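PDB 2BA9: putative aminooxidase from Propionibacterium acnes, which isomerises polyunsaturated fatty acids, producing conjugated linoleic acid, and binds flavin-adenine dinucleotide in a fold of the flavin-containing amine oxidoreductase family. Local coordinates for residues A[168-176]-A[329-337]; A[306-314]-A[347-357]. One frame throughout, in Å; residues are numbered along the deposited sequence.

Interaction 1: residues A[168-176]-A[329-337]; sequences FGYGHFDNV and LLRNHPDYA. With FAD (flavin-adenine dinucleotide), chain D.
Asp-174 OD2 accepts two hydrogen bonds, one from Asn-175 ND2 at 2.9 Å, reaching it from well above the carboxylate plane, and one from water 2. The other oxygen, Asp-174 OD1, takes a nearly straight bond from His-333 NE2 (2.9 Å, N-H...O 174°), a His-carboxylate pair in which the acceptor lies in the imidazole plane and offers its syn lone pair. Water 2 also donates to Asp-335 OD2; it bridges Asp-174 OD2 and Asp-335 OD2, 4.2 Å apart, and probably eases the repulsion of like charges. The far nitrogen of the same imidazole, His-333 ND1, accepts Asp-335 N (3.0 Å) inside a type I turn, so both ring nitrogens are engaged and the ring's rotation is fixed. His-333, whose chi1 of -178° carries the ring away from the backbone N, also turns its CD2 edge to the face of His-172 in an offset edge-to-face pair, centroids 5.0 Å apart. The ring of Pro-334 lies against the Asn-175 amide, Pro-334 CG to Asn-175 OD1 3.5 Å. Toward the flavin the contact becomes apolar: Leu-330, ending strand 325-330, sets CD2 3.6 Å from Gly-169 O, between Phe-168 and Tyr-170 of the cofactor pocket, and CD1 against Gly-171 N just after the helix. Water 1 spans the middle, bonded to His-172 ND1 at 2.8 Å and donating to Asn-332 O.

Interaction 2: residues A[306-314]-A[347-357]; sequences RLGHVMVYY and MVLDDMETFGH
His-309 is sandwiched: Met-347 SD sits almost on its ring normal, 3.4 Å from the centroid, while the guanidinium of Arg-306 lies over the opposite face. At the ring's edge His-309 ND1 donates to both oxygens of Asp-351, reaching OD2 at 2.8 Å; ring and carboxylate are nearly coplanar, 27° apart, and both oxygens use syn lone pairs. Asp-351 OD2 takes a second bond, from Val-310 N at 2.8 Å, tying helix to strand; the axes of strand 310-314 and helix 347-355 approach to 9.5 Å at 62°. Val-310, Val-348, Tyr-313, Met-352 and Phe-355 form the buried, mainly apolar part. Val-310 CG1 meets the edge of the Phe-355 ring, 4.1 Å from its CE2, and CG2 lies over the helix backbone at Val-348. Tyr-313 CE2 comes 3.8 Å from Phe-355 CD2. The twice-bent chain of Met-352 (chi2 -60°) puts its methyl CE over the rim of one Tyr-313 face, while SD approaches obliquely in a Met-aromatic contact. The more open end holds Met-347, His-309 and Arg-306, all partly exposed, yet Gly-308 O is buried without a partner beneath Met-347 CE. Past the Schellman motif at Gly-356, His-357 crosses Tyr-313 and bonds Glu-290 O through ND1. The bifurcated bond from His-309 ND1, the Val-310 N-H and nearby Arg-306 would probably favour an ionised Asp-351; on His-309 the two charges pull protonation in opposite directions.

In the fold
The two contacts share the mixed sheet: strand 325-330 enters interaction 1 and its antiparallel neighbour 310-315 enters interaction 2, with centres about 17 Å apart. In chain order the segments alternate, since strand 325-330 falls between strand 310-315 and helix 341-355. They touch directly where Leu-329 CB meets His-309 O at 3.2 Å and where Leu-307 CD1 lies 3.3 Å from Leu-330 O; Leu-329 also packs on Val-348. Interaction 1 borders the flavin, with Phe-168 CE2 3.5 Å from FAD O4 and Tyr-170 OH 3.9 Å from FAD C10. Interaction 2 is more remote: the Tyr-313 side chain is about 12 Å from the cofactor.

Interaction 1: residues A[168-176]-A[329-337]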
loop_
_atom_site.group_PDB
_atom_site.type_symbol
_atom_site.label_atom_id
_atom_site.label_comp_id
_atom_site.label_asym_id
_atom_site.label_seq_id
_atom_site.Cartn_x
_atom_site.Cartn_y
_atom_site.Cartn_z
ATOM N N PHE A 168 9.333 -3.645 0.362
ATOM C CA PHE A 168 7.929 -3.588 -0.109
ATOM C C PHE A 168 7.573 -2.189 -0.616
ATOM O O PHE A 168 6.408 -1.895 -0.883
ATOM C CB PHE A 168 6.936 -3.991 0.999
ATOM C CG PHE A 168 6.823 -5.482 1.230
ATOM C CD1 PHE A 168 7.940 -6.243 1.509
ATOM C CD2 PHE A 168 5.581 -6.102 1.219
ATOM C CE1 PHE A 168 7.838 -7.610 1.738
ATOM C CE2 PHE A 168 5.457 -7.459 1.470
ATOM C CZ PHE A 168 6.597 -8.222 1.736
ATOM N N GLY A 169 8.576 -1.327 -0.739
ATOM C CA GLY A 169 8.457 -0.119 -1.520
ATOM C C GLY A 169 7.972 1.077 -0.750
ATOM O O GLY A 169 7.718 2.133 -1.327
ATOM N N TYR A 170 7.897 0.920 0.560
ATOM C CA TYR A 170 7.367 1.954 1.431
ATOM C C TYR A 170 8.388 3.025 1.794
ATOM O O TYR A 170 8.052 3.999 2.456
ATOM C CB TYR A 170 6.785 1.311 2.690
ATOM C CG TYR A 170 5.591 0.419 2.411
ATOM C CD1 TYR A 170 4.426 0.954 1.843
ATOM C CD2 TYR A 170 5.611 -0.941 2.719
ATOM C CE1 TYR A 170 3.314 0.160 1.581
ATOM C CE2 TYR A 170 4.489 -1.762 2.468
ATOM C CZ TYR A 170 3.342 -1.196 1.889
ATOM O OH TYR A 170 2.219 -1.962 1.625
ATOM N N GLY A 171 9.629 2.869 1.364
ATOM C CA GLY A 171 10.617 3.915 1.578
ATOM C C GLY A 171 11.498 3.646 2.768
ATOM O O GLY A 171 11.552 2.530 3.259
ATOM N N HIS A 172 12.176 4.686 3.232
ATOM C CA HIS A 172 13.324 4.516 4.099
ATOM C C HIS A 172 13.120 5.141 5.478
ATOM O O HIS A 172 12.556 6.217 5.602
ATOM C CB HIS A 172 14.581 5.053 3.403
ATOM C CG HIS A 172 14.937 4.290 2.163
ATOM N ND1 HIS A 172 14.232 4.411 0.988
ATOM C CD2 HIS A 172 15.905 3.377 1.928
ATOM C CE1 HIS A 172 14.762 3.615 0.075
ATOM N NE2 HIS A 172 15.781 2.974 0.621
ATOM N N PHE A 173 13.601 4.430 6.498
ATOM C CA PHE A 173 13.409 4.793 7.900
ATOM C C PHE A 173 14.112 6.091 8.323
ATOM O O PHE A 173 13.781 6.670 9.368
ATOM C CB PHE A 173 13.887 3.649 8.806
ATOM C CG PHE A 173 13.032 2.396 8.755
ATOM C CD1 PHE A 173 13.572 1.176 9.163
ATOM C CD2 PHE A 173 11.691 2.415 8.335
ATOM C CE1 PHE A 173 12.812 0.003 9.138
ATOM C CE2 PHE A 173 10.926 1.234 8.320
ATOM C CZ PHE A 173 11.485 0.036 8.715
ATOM N N ASP A 174 15.083 6.540 7.536
ATOM C CA ASP A 174 15.739 7.824 7.793
ATOM C C ASP A 174 14.774 9.028 7.648
ATOM O O ASP A 174 15.049 10.106 8.167
ATOM C CB ASP A 174 16.960 7.999 6.875
ATOM C CG ASP A 174 16.577 8.082 5.394
ATOM O OD1 ASP A 174 16.586 7.023 4.726
ATOM O OD2 ASP A 174 16.271 9.196 4.905
ATOM N N ASN A 175 13.656 8.834 6.939
ATOM C CA ASN A 175 12.689 9.901 6.713
ATOM C C ASN A 175 11.198 9.548 6.899
ATOM O O ASN A 175 10.427 10.394 7.318
ATOM C CB ASN A 175 12.912 10.498 5.325
ATOM C CG ASN A 175 12.654 9.508 4.219
ATOM O OD1 ASN A 175 11.559 9.452 3.692
ATOM N ND2 ASN A 175 13.655 8.719 3.866
ATOM N N VAL A 176 10.775 8.324 6.600
ATOM C CA VAL A 176 9.338 7.977 6.702
ATOM C C VAL A 176 8.894 7.951 8.162
ATOM O O VAL A 176 9.486 7.229 8.968
ATOM C CB VAL A 176 9.021 6.620 6.074
ATOM C CG1 VAL A 176 7.617 6.141 6.486
ATOM C CG2 VAL A 176 9.150 6.679 4.573
ATOM N N LEU A 329 12.248 -2.651 -7.002
ATOM C CA LEU A 329 13.226 -1.597 -6.686
ATOM C C LEU A 329 12.504 -0.276 -6.496
ATOM O O LEU A 329 11.353 -0.094 -6.948
ATOM C CB LEU A 329 14.277 -1.446 -7.800
ATOM C CG LEU A 329 13.781 -1.104 -9.227
ATOM C CD1 LEU A 329 13.503 0.365 -9.433
ATOM C CD2 LEU A 329 14.748 -1.601 -10.307
ATOM N N LEU A 330 13.184 0.658 -5.844
ATOM C CA LEU A 330 12.629 1.989 -5.617
ATOM C C LEU A 330 13.430 3.050 -6.372
ATOM O O LEU A 330 14.664 2.995 -6.423
ATOM C CB LEU A 330 12.613 2.329 -4.128
ATOM C CG LEU A 330 11.339 2.005 -3.363
ATOM C CD1 LEU A 330 11.627 2.205 -1.886
ATOM C CD2 LEU A 330 10.177 2.868 -3.846
ATOM N N ARG A 331 12.710 4.022 -6.918
ATOM C CA ARG A 331 13.296 5.040 -7.781
ATOM C C ARG A 331 13.497 6.400 -7.119
ATOM O O ARG A 331 14.110 7.277 -7.717
ATOM C CB ARG A 331 12.451 5.212 -9.052
ATOM C CG ARG A 331 12.500 3.977 -9.946
ATOM C CD ARG A 331 11.679 4.092 -11.215
ATOM N NE ARG A 331 11.732 5.421 -11.807
ATOM C CZ ARG A 331 11.039 5.799 -12.872
ATOM N NH1 ARG A 331 10.262 4.935 -13.513
ATOM N NH2 ARG A 331 11.148 7.049 -13.317
ATOM N N ASN A 332 13.021 6.573 -5.894
ATOM C CA ASN A 332 13.075 7.884 -5.244
ATOM C C ASN A 332 13.451 7.814 -3.763
ATOM O O ASN A 332 13.250 6.799 -3.101
ATOM C CB ASN A 332 11.726 8.578 -5.387
ATOM C CG ASN A 332 10.663 7.927 -4.523
ATOM O OD1 ASN A 332 10.250 6.788 -4.780
ATOM N ND2 ASN A 332 10.265 8.610 -3.458
ATOM N N HIS A 333 13.986 8.929 -3.267
ATOM C CA HIS A 333 14.287 9.130 -1.853
ATOM C C HIS A 333 14.477 10.655 -1.683
ATOM O O HIS A 333 14.977 11.326 -2.601
ATOM C CB HIS A 333 15.560 8.347 -1.492
ATOM C CG HIS A 333 15.957 8.416 -0.050
ATOM N ND1 HIS A 333 16.627 9.492 0.487
ATOM C CD2 HIS A 333 15.832 7.515 0.954
ATOM C CE1 HIS A 333 16.876 9.266 1.761
ATOM N NE2 HIS A 333 16.404 8.072 2.073
ATOM N N PRO A 334 14.069 11.214 -0.531
ATOM C CA PRO A 334 14.236 12.673 -0.341
ATOM C C PRO A 334 15.658 13.229 -0.522
ATOM O O PRO A 334 15.815 14.374 -0.916
ATOM C CB PRO A 334 13.771 12.896 1.106
ATOM C CG PRO A 334 12.875 11.748 1.394
ATOM C CD PRO A 334 13.434 10.582 0.640
ATOM N N ASP A 335 16.670 12.428 -0.218
ATOM C CA ASP A 335 18.064 12.876 -0.256
ATOM C C ASP A 335 18.745 12.748 -1.631
ATOM O O ASP A 335 19.901 13.199 -1.806
ATOM C CB ASP A 335 18.860 12.138 0.826
ATOM C CG ASP A 335 18.473 12.576 2.231
ATOM O OD1 ASP A 335 17.649 13.504 2.351
ATOM O OD2 ASP A 335 18.982 11.989 3.216
ATOM N N TYR A 336 18.021 12.164 -2.598
ATOM C CA TYR A 336 18.547 11.891 -3.941
ATOM C C TYR A 336 17.611 12.322 -5.075
ATOM O O TYR A 336 16.391 12.414 -4.910
ATOM C CB TYR A 336 18.806 10.392 -4.102
ATOM C CG TYR A 336 19.823 9.828 -3.134
ATOM C CD1 TYR A 336 21.165 9.709 -3.503
ATOM C CD2 TYR A 336 19.449 9.416 -1.866
ATOM C CE1 TYR A 336 22.106 9.195 -2.632
ATOM C CE2 TYR A 336 20.395 8.889 -0.971
ATOM C CZ TYR A 336 21.719 8.783 -1.360
ATOM O OH TYR A 336 22.656 8.271 -0.487
ATOM N N ALA A 337 18.202 12.560 -6.238
ATOM C CA ALA A 337 17.436 12.792 -7.465
ATOM C C ALA A 337 16.823 11.464 -7.891
ATOM O O ALA A 337 17.389 10.400 -7.601
ATOM C CB ALA A 337 18.316 13.339 -8.528
HETATM P PA FAD D . -5.218 1.720 -5.566
HETATM O O1A FAD D . -4.995 0.260 -5.302
HETATM O O2A FAD D . -4.073 2.480 -6.203
HETATM O O5B FAD D . -6.466 1.872 -6.558
HETATM C C5B FAD D . -6.877 3.178 -6.889
HETATM C C4B FAD D . -7.898 3.133 -8.006
HETATM O O4B FAD D . -8.321 4.451 -8.291
HETATM C C3B FAD D . -7.323 2.517 -9.283
HETATM O O3B FAD D . -8.156 1.471 -9.729
HETATM C C2B FAD D . -7.254 3.683 -10.241
HETATM O O2B FAD D . -7.333 3.287 -11.610
HETATM C C1B FAD D . -8.364 4.597 -9.692
HETATM N N9A FAD D . -8.143 5.988 -10.124
HETATM C C8A FAD D . -7.002 6.747 -9.962
HETATM N N7A FAD D . -7.206 7.970 -10.528
HETATM C C5A FAD D . -8.465 7.999 -11.047
HETATM C C6A FAD D . -9.200 8.976 -11.748
HETATM N N6A FAD D . -8.802 10.288 -11.678
HETATM N N1A FAD D . -10.508 8.688 -12.124
HETATM C C2A FAD D . -11.072 7.444 -11.877
HETATM N N3A FAD D . -10.335 6.488 -11.190
HETATM C C4A FAD D . -9.056 6.747 -10.801
HETATM N N1 FAD D . -0.754 -4.310 0.124
HETATM C C2 FAD D . -0.836 -5.207 1.170
HETATM O O2 FAD D . -1.775 -5.140 1.964
HETATM N N3 FAD D . 0.151 -6.158 1.338
HETATM C C4 FAD D . 1.202 -6.232 0.447
HETATM O O4 FAD D . 2.062 -7.111 0.616
HETATM C C4X FAD D . 1.279 -5.334 -0.622
HETATM N N5 FAD D . 2.330 -5.364 -1.523
HETATM C C5X FAD D . 2.330 -4.591 -2.668
HETATM C C6 FAD D . 3.328 -4.745 -3.628
HETATM C C7 FAD D . 3.292 -3.985 -4.795
HETATM C C7M FAD D . 4.376 -4.190 -5.815
HETATM C C8 FAD D . 2.267 -3.065 -4.993
HETATM C C8M FAD D . 2.186 -2.221 -6.229
HETATM C C9 FAD D . 1.277 -2.914 -4.026
HETATM C C9A FAD D . 1.300 -3.665 -2.849
HETATM N N10 FAD D . 0.323 -3.514 -1.848
HETATM C C10 FAD D . 0.275 -4.384 -0.782
HETATM C "C1'" FAD D . -0.453 -2.247 -1.718
HETATM C "C2'" FAD D . -1.899 -2.414 -2.168
HETATM O "O2'" FAD D . -1.994 -3.067 -3.429
HETATM C "C3'" FAD D . -2.524 -1.028 -2.218
HETATM O "O3'" FAD D . -2.279 -0.355 -0.981
HETATM C "C4'" FAD D . -4.013 -1.113 -2.510
HETATM O "O4'" FAD D . -4.254 -1.528 -3.849
HETATM C "C5'" FAD D . -4.638 0.245 -2.220
HETATM O "O5'" FAD D . -5.930 0.304 -2.757
HETATM P P FAD D . -6.598 1.740 -3.100
HETATM O O1P FAD D . -7.967 1.550 -3.726
HETATM O O2P FAD D . -6.652 2.531 -1.839
HETATM O O3P FAD D . -5.647 2.433 -4.192
HETATM O O HOH W 1 12.470 6.105 -0.457
HETATM O O HOH W 2 17.149 11.562 5.349
#

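Interaction 2: residues A[306-314]-A[347-357]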
loop_
_atom_site.group_PDB
_atom_site.type_symbol
_atom_site.label_atom_id
_atom_site.label_comp_id
_atom_site.label_asym_id
_atom_site.label_seq_id
_atom_site.Cartn_x
_atom_site.Cartn_y
_atom_site.Cartn_z
ATOM N N ARG A 306 21.882 2.689 -1.973
ATOM C CA ARG A 306 21.653 1.673 -2.996
ATOM C C ARG A 306 20.314 1.823 -3.742
ATOM O O ARG A 306 19.872 0.897 -4.434
ATOM C CB ARG A 306 21.761 0.284 -2.350
ATOM C CG ARG A 306 23.154 -0.062 -1.855
ATOM C CD ARG A 306 24.181 -0.232 -2.984
ATOM N NE ARG A 306 23.983 -1.475 -3.728
ATOM C CZ ARG A 306 24.766 -1.894 -4.716
ATOM N NH1 ARG A 306 25.834 -1.195 -5.072
ATOM N NH2 ARG A 306 24.494 -3.031 -5.344
ATOM N N LEU A 307 19.694 3.001 -3.639
ATOM C CA LEU A 307 18.455 3.299 -4.364
ATOM C C LEU A 307 18.529 2.917 -5.845
ATOM O O LEU A 307 19.489 3.240 -6.517
ATOM C CB LEU A 307 18.141 4.789 -4.260
ATOM C CG LEU A 307 16.752 5.234 -4.687
ATOM C CD1 LEU A 307 15.718 4.677 -3.744
ATOM C CD2 LEU A 307 16.668 6.784 -4.723
ATOM N N GLY A 308 17.501 2.233 -6.340
ATOM C CA GLY A 308 17.448 1.812 -7.740
ATOM C C GLY A 308 17.802 0.352 -7.884
ATOM O O GLY A 308 17.504 -0.272 -8.907
ATOM N N HIS A 309 18.438 -0.216 -6.861
ATOM C CA HIS A 309 18.806 -1.633 -6.920
ATOM C C HIS A 309 17.640 -2.511 -6.525
ATOM O O HIS A 309 16.735 -2.070 -5.842
ATOM C CB HIS A 309 20.051 -1.915 -6.072
ATOM C CG HIS A 309 21.322 -1.525 -6.757
ATOM N ND1 HIS A 309 21.892 -2.298 -7.744
ATOM C CD2 HIS A 309 22.107 -0.427 -6.637
ATOM C CE1 HIS A 309 22.991 -1.705 -8.188
ATOM N NE2 HIS A 309 23.134 -0.559 -7.547
ATOM N N VAL A 310 17.658 -3.756 -6.978
ATOM C CA VAL A 310 16.652 -4.740 -6.570
ATOM C C VAL A 310 16.798 -5.063 -5.083
ATOM O O VAL A 310 17.863 -5.483 -4.634
ATOM C CB VAL A 310 16.782 -6.050 -7.362
ATOM C CG1 VAL A 310 15.828 -7.117 -6.803
ATOM C CG2 VAL A 310 16.527 -5.821 -8.851
ATOM N N MET A 311 15.705 -4.895 -4.342
ATOM C CA MET A 311 15.681 -5.129 -2.904
ATOM C C MET A 311 15.116 -6.500 -2.527
ATOM O O MET A 311 15.354 -6.992 -1.437
ATOM C CB MET A 311 14.854 -4.047 -2.226
ATOM C CG MET A 311 15.296 -2.643 -2.581
ATOM S SD MET A 311 14.333 -1.432 -1.674
ATOM C CE MET A 311 12.800 -1.463 -2.596
ATOM N N VAL A 312 14.362 -7.094 -3.442
ATOM C CA VAL A 312 13.706 -8.364 -3.209
ATOM C C VAL A 312 13.183 -8.874 -4.538
ATOM O O VAL A 312 12.918 -8.093 -5.459
ATOM C CB VAL A 312 12.540 -8.247 -2.191
ATOM C CG1 VAL A 312 11.521 -7.223 -2.659
ATOM C CG2 VAL A 312 11.868 -9.612 -1.956
ATOM N N TYR A 313 13.089 -10.197 -4.654
ATOM C CA TYR A 313 12.415 -10.807 -5.795
ATOM C C TYR A 313 11.519 -11.919 -5.307
ATOM O O TYR A 313 11.789 -12.531 -4.282
ATOM C CB TYR A 313 13.398 -11.289 -6.863
ATOM C CG TYR A 313 14.448 -12.260 -6.394
ATOM C CD1 TYR A 313 14.173 -13.622 -6.271
ATOM C CD2 TYR A 313 15.733 -11.825 -6.097
ATOM C CE1 TYR A 313 15.150 -14.506 -5.848
ATOM C CE2 TYR A 313 16.707 -12.698 -5.674
ATOM C CZ TYR A 313 16.422 -14.042 -5.553
ATOM O OH TYR A 313 17.422 -14.915 -5.124
ATOM N N TYR A 314 10.452 -12.156 -6.057
ATOM C CA TYR A 314 9.396 -13.081 -5.677
ATOM C C TYR A 314 9.370 -14.363 -6.515
ATOM O O TYR A 314 9.150 -14.317 -7.730
ATOM C CB TYR A 314 8.065 -12.338 -5.783
ATOM C CG TYR A 314 6.814 -13.129 -5.486
ATOM C CD1 TYR A 314 6.786 -14.117 -4.514
ATOM C CD2 TYR A 314 5.646 -12.844 -6.164
ATOM C CE1 TYR A 314 5.620 -14.827 -4.251
ATOM C CE2 TYR A 314 4.493 -13.525 -5.915
ATOM C CZ TYR A 314 4.475 -14.523 -4.962
ATOM O OH TYR A 314 3.303 -15.177 -4.720
ATOM N N MET A 347 19.730 -2.130 -13.897
ATOM C CA MET A 347 20.067 -2.718 -12.599
ATOM C C MET A 347 19.311 -4.008 -12.330
ATOM O O MET A 347 19.833 -4.895 -11.665
ATOM C CB MET A 347 19.855 -1.722 -11.465
ATOM C CG MET A 347 21.000 -0.734 -11.343
ATOM S SD MET A 347 20.865 0.391 -9.952
ATOM C CE MET A 347 19.886 1.685 -10.728
ATOM N N VAL A 348 18.086 -4.121 -12.830
ATOM C CA VAL A 348 17.350 -5.378 -12.766
ATOM C C VAL A 348 18.178 -6.464 -13.482
ATOM O O VAL A 348 18.411 -7.557 -12.956
ATOM C CB VAL A 348 15.946 -5.264 -13.421
ATOM C CG1 VAL A 348 15.242 -6.613 -13.448
ATOM C CG2 VAL A 348 15.077 -4.258 -12.684
ATOM N N LEU A 349 18.629 -6.168 -14.688
ATOM C CA LEU A 349 19.437 -7.147 -15.412
ATOM C C LEU A 349 20.716 -7.444 -14.625
ATOM O O LEU A 349 21.018 -8.600 -14.350
ATOM C CB LEU A 349 19.775 -6.650 -16.816
ATOM C CG LEU A 349 18.578 -6.212 -17.664
ATOM C CD1 LEU A 349 19.013 -5.995 -19.115
ATOM C CD2 LEU A 349 17.450 -7.228 -17.551
ATOM N N ASP A 350 21.431 -6.394 -14.230
ATOM C CA ASP A 350 22.751 -6.554 -13.615
ATOM C C ASP A 350 22.668 -7.180 -12.224
ATOM O O ASP A 350 23.495 -8.038 -11.883
ATOM C CB ASP A 350 23.502 -5.211 -13.531
ATOM C CG ASP A 350 23.754 -4.576 -14.890
ATOM O OD1 ASP A 350 23.700 -5.264 -15.922
ATOM O OD2 ASP A 350 24.039 -3.373 -14.917
ATOM N N ASP A 351 21.689 -6.768 -11.428
ATOM C CA ASP A 351 21.493 -7.351 -10.077
ATOM C C ASP A 351 21.115 -8.845 -10.136
ATOM O O ASP A 351 21.707 -9.665 -9.440
ATOM C CB ASP A 351 20.441 -6.579 -9.259
ATOM C CG ASP A 351 20.970 -5.253 -8.680
ATOM O OD1 ASP A 351 22.199 -4.982 -8.705
ATOM O OD2 ASP A 351 20.133 -4.477 -8.172
ATOM N N MET A 352 20.138 -9.208 -10.962
ATOM C CA MET A 352 19.746 -10.622 -11.064
ATOM C C MET A 352 20.862 -11.536 -11.582
ATOM O O MET A 352 20.991 -12.681 -11.168
ATOM C CB MET A 352 18.484 -10.772 -11.932
ATOM C CG MET A 352 17.217 -10.173 -11.295
ATOM S SD MET A 352 16.785 -10.929 -9.712
ATOM C CE MET A 352 15.868 -12.404 -10.202
ATOM N N GLU A 353 21.682 -11.038 -12.491
ATOM C CA GLU A 353 22.825 -11.828 -12.944
ATOM C C GLU A 353 23.817 -12.053 -11.801
ATOM O O GLU A 353 24.303 -13.171 -11.565
ATOM C CB GLU A 353 23.507 -11.152 -14.110
ATOM C CG GLU A 353 24.453 -12.076 -14.837
ATOM C CD GLU A 353 25.187 -11.367 -15.931
ATOM O OE1 GLU A 353 24.645 -10.353 -16.429
ATOM O OE2 GLU A 353 26.297 -11.833 -16.298
ATOM N N THR A 354 24.094 -10.981 -11.080
ATOM C CA THR A 354 24.895 -11.050 -9.868
ATOM C C THR A 354 24.348 -12.063 -8.850
ATOM O O THR A 354 25.119 -12.858 -8.275
ATOM C CB THR A 354 25.007 -9.652 -9.269
ATOM O OG1 THR A 354 25.771 -8.851 -10.185
ATOM C CG2 THR A 354 25.651 -9.688 -7.895
ATOM N N PHE A 355 23.031 -12.066 -8.673
ATOM C CA PHE A 355 22.368 -13.007 -7.755
ATOM C C PHE A 355 22.396 -14.458 -8.270
ATOM O O PHE A 355 22.112 -15.389 -7.496
ATOM C CB PHE A 355 20.907 -12.595 -7.451
ATOM C CG PHE A 355 20.741 -11.192 -6.893
ATOM C CD1 PHE A 355 21.768 -10.542 -6.221
ATOM C CD2 PHE A 355 19.527 -10.531 -7.034
ATOM C CE1 PHE A 355 21.586 -9.260 -5.706
ATOM C CE2 PHE A 355 19.334 -9.244 -6.520
ATOM C CZ PHE A 355 20.370 -8.609 -5.859
ATOM N N GLY A 356 22.723 -14.646 -9.555
ATOM C CA GLY A 356 22.779 -15.977 -10.176
ATOM C C GLY A 356 21.468 -16.421 -10.799
ATOM O O GLY A 356 21.250 -17.605 -11.046
ATOM N N HIS A 357 20.597 -15.462 -11.081
ATOM C CA HIS A 357 19.293 -15.740 -11.667
ATOM C C HIS A 357 19.107 -14.812 -12.869
ATOM O O HIS A 357 18.242 -13.938 -12.857
ATOM C CB HIS A 357 18.196 -15.535 -10.619
ATOM C CG HIS A 357 18.430 -16.279 -9.339
ATOM N ND1 HIS A 357 18.470 -17.657 -9.273
ATOM C CD2 HIS A 357 18.637 -15.833 -8.074
ATOM C CE1 HIS A 357 18.695 -18.025 -8.024
ATOM N NE2 HIS A 357 18.796 -16.938 -7.276
#